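Local coordinates for lactococcus lactis MG1363 DpsA (Lactococcus lactis, PDB 1ZS3), which binds DNA, for which its N-terminal helix is required, and, as a Dps-family protein, probably protects the cell against oxidative stress, at the interface of chains A and B. Numbering follows the deposited sequence. Chains: chain A/B, Lactococcus lactis MG1363 DpsA.

The interface of chains A and B. Residues chain A 47, 50-51, 107; chain B 86, 88-89, 92.
A:Tyr51 reaches the backbone of B:Val86 with its phenol, at one of the two equivalent patches of a two-fold interface between two subunits of a Dps protein, a member of the ferritin-like family, twelve copies of which make up the deposited assembly. The phenol serves the same residue twice: A:Tyr51 OH donates to B:Val86 O at 2.6 Å and accepts from B:Val86 N at 2.8 Å. The carbonyl oxygen lies at the ring edge, in the ring plane, and the hydroxyl approaches it in the carbonyl plane on a lone pair, with a C=O...donor angle of 117°. Because both partners are main-chain groups, this pairing would respond more to the course of the loop than to the side chain it carries; B:Val86 CG1 adds packing near the phenol carbon CZ.

B:Ser88, which buries 50 Å² against chain A, receives two donors on its hydroxyl. The A:Gln47 amide nitrogen NE2 lies 2.7 Å from B:Ser88 OG, which sits almost exactly in the amide plane, and the A:Lys107 ammonium NZ is 3.0 Å from that same OG. A:Gln47 CG stands anti to its backbone nitrogen (chi1 165°) and the chain runs extended from there, carrying the amide alongside B:Ser88, with A:Gln47 CG packed on B:Ser88 CB.

A:Lys107 bends at chi3 and chi4 to bring NZ within reach of both B:Ser88 OG and B:Glu92, whose side chain comes from the opposite direction. A:Lys107 NZ forms a salt bridge of 2.9 Å with B:Glu92 OE2, on the syn lone pair of the carboxylate. The other carboxylate oxygen, OE1, takes a hydrogen bond from B:Thr89 OG1, met on its anti side, while B:Glu92 N donates to that threonine hydroxyl near the start of helix 90-96; together these bonds would restrict rotation of the carboxylate.

Within chain A, A:Ile50 CG2 and A:Lys107 CB lie over opposite faces of the A:Tyr51 ring, both towards its rim, and would limit its tilt.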
ATOM      1  N   GLN A  47      14.514  -9.788  27.843  1.00 43.82           N
ATOM      2  CA  GLN A  47      15.360  -9.097  28.822  1.00 44.04           C
ATOM      3  C   GLN A  47      16.460  -8.296  28.124  1.00 43.75           C
ATOM      4  O   GLN A  47      16.626  -7.107  28.405  1.00 43.02           O
ATOM      5  CB  GLN A  47      15.990 -10.109  29.792  1.00 45.04           C
ATOM      6  CG  GLN A  47      17.181  -9.545  30.622  1.00 45.59           C
ATOM      7  CD  GLN A  47      17.726 -10.536  31.625  1.00 46.49           C
ATOM      8  OE1 GLN A  47      18.527 -11.406  31.262  1.00 47.78           O
ATOM      9  NE2 GLN A  47      17.298 -10.411  32.880  1.00 45.29           N
ATOM     10  N   ILE A  50      15.682  -5.191  26.263  1.00 45.82           N
ATOM     11  CA  ILE A  50      15.358  -4.103  27.167  1.00 46.28           C
ATOM     12  C   ILE A  50      16.564  -3.412  27.818  1.00 46.79           C
ATOM     13  O   ILE A  50      16.540  -2.208  27.989  1.00 48.33           O
ATOM     14  CB  ILE A  50      14.360  -4.581  28.242  1.00 46.40           C
ATOM     15  CG1 ILE A  50      12.976  -4.701  27.643  1.00 47.40           C
ATOM     16  CG2 ILE A  50      14.299  -3.628  29.429  1.00 46.25           C
ATOM     17  CD1 ILE A  50      11.958  -5.216  28.572  1.00 48.06           C
ATOM     18  N   TYR A  51      17.601  -4.165  28.130  1.00 46.81           N
ATOM     19  CA  TYR A  51      18.717  -3.617  28.959  1.00 46.42           C
ATOM     20  C   TYR A  51      20.000  -3.416  28.183  1.00 46.39           C
ATOM     21  O   TYR A  51      20.942  -2.857  28.712  1.00 47.36           O
ATOM     22  CB  TYR A  51      19.019  -4.532  30.184  1.00 46.20           C
ATOM     23  CG  TYR A  51      17.999  -4.401  31.316  1.00 44.85           C
ATOM     24  CD1 TYR A  51      17.973  -3.269  32.094  1.00 44.38           C
ATOM     25  CD2 TYR A  51      17.041  -5.394  31.563  1.00 44.78           C
ATOM     26  CE1 TYR A  51      17.060  -3.118  33.113  1.00 45.05           C
ATOM     27  CE2 TYR A  51      16.112  -5.254  32.575  1.00 45.36           C
ATOM     28  CZ  TYR A  51      16.129  -4.104  33.350  1.00 45.73           C
ATOM     29  OH  TYR A  51      15.221  -3.929  34.364  1.00 48.15           O
ATOM     30  N   LYS A 107      21.063  -7.943  33.129  1.00 58.04           N
ATOM     31  CA  LYS A 107      20.808  -6.524  32.884  1.00 58.47           C
ATOM     32  C   LYS A 107      22.028  -5.629  33.009  1.00 59.23           C
ATOM     33  O   LYS A 107      22.116  -4.559  32.417  1.00 60.16           O
ATOM     34  CB  LYS A 107      19.651  -6.018  33.748  1.00 58.33           C
ATOM     35  CG  LYS A 107      19.818  -6.044  35.253  1.00 58.23           C
ATOM     36  CD  LYS A 107      18.476  -5.811  35.979  1.00 58.97           C
ATOM     37  CE  LYS A 107      17.813  -7.123  36.456  1.00 60.45           C
ATOM     38  NZ  LYS A 107      16.279  -7.174  36.502  1.00 60.47           N
TER
ATOM     39  N   VAL B  86      13.049  -2.935  35.916  1.00 52.61           N
ATOM     40  CA  VAL B  86      11.990  -3.716  35.401  1.00 51.77           C
ATOM     41  C   VAL B  86      12.322  -5.214  35.582  1.00 51.57           C
ATOM     42  O   VAL B  86      13.481  -5.620  35.422  1.00 51.22           O
ATOM     43  CB  VAL B  86      11.758  -3.276  33.932  1.00 51.74           C
ATOM     44  CG1 VAL B  86      12.140  -4.323  32.915  1.00 50.99           C
ATOM     45  CG2 VAL B  86      10.345  -2.854  33.734  1.00 52.69           C
ATOM     46  N   SER B  88      12.772  -8.909  34.586  1.00 51.64           N
ATOM     47  CA  SER B  88      13.256  -9.400  33.283  1.00 51.80           C
ATOM     48  C   SER B  88      13.454 -10.931  33.246  1.00 52.33           C
ATOM     49  O   SER B  88      14.120 -11.409  32.335  1.00 51.96           O
ATOM     50  CB  SER B  88      14.595  -8.725  32.977  1.00 52.45           C
ATOM     51  OG  SER B  88      15.479  -8.817  34.082  1.00 51.70           O
ATOM     52  N   THR B  89      12.937 -11.710  34.200  1.00 53.62           N
ATOM     53  CA  THR B  89      13.098 -13.201  34.144  1.00 54.26           C
ATOM     54  C   THR B  89      11.888 -13.969  34.664  1.00 54.68           C
ATOM     55  O   THR B  89      11.014 -13.394  35.300  1.00 54.10           O
ATOM     56  CB  THR B  89      14.297 -13.637  35.021  1.00 54.05           C
ATOM     57  OG1 THR B  89      14.118 -13.143  36.344  1.00 55.18           O
ATOM     58  CG2 THR B  89      15.598 -13.034  34.565  1.00 54.65           C
ATOM     59  N   GLU B  92      11.706 -13.783  38.432  1.00 58.68           N
ATOM     60  CA  GLU B  92      11.215 -12.464  38.873  1.00 58.22           C
ATOM     61  C   GLU B  92       9.740 -12.366  38.629  1.00 58.02           C
ATOM     62  O   GLU B  92       9.006 -11.913  39.493  1.00 57.47           O
ATOM     63  CB  GLU B  92      11.896 -11.341  38.080  1.00 58.31           C
ATOM     64  CG  GLU B  92      13.090 -10.688  38.747  1.00 58.22           C
ATOM     65  CD  GLU B  92      14.060 -10.068  37.761  1.00 59.48           C
ATOM     66  OE1 GLU B  92      14.680 -10.838  36.996  1.00 57.26           O
ATOM     67  OE2 GLU B  92      14.197  -8.816  37.741  1.00 60.72           O
TER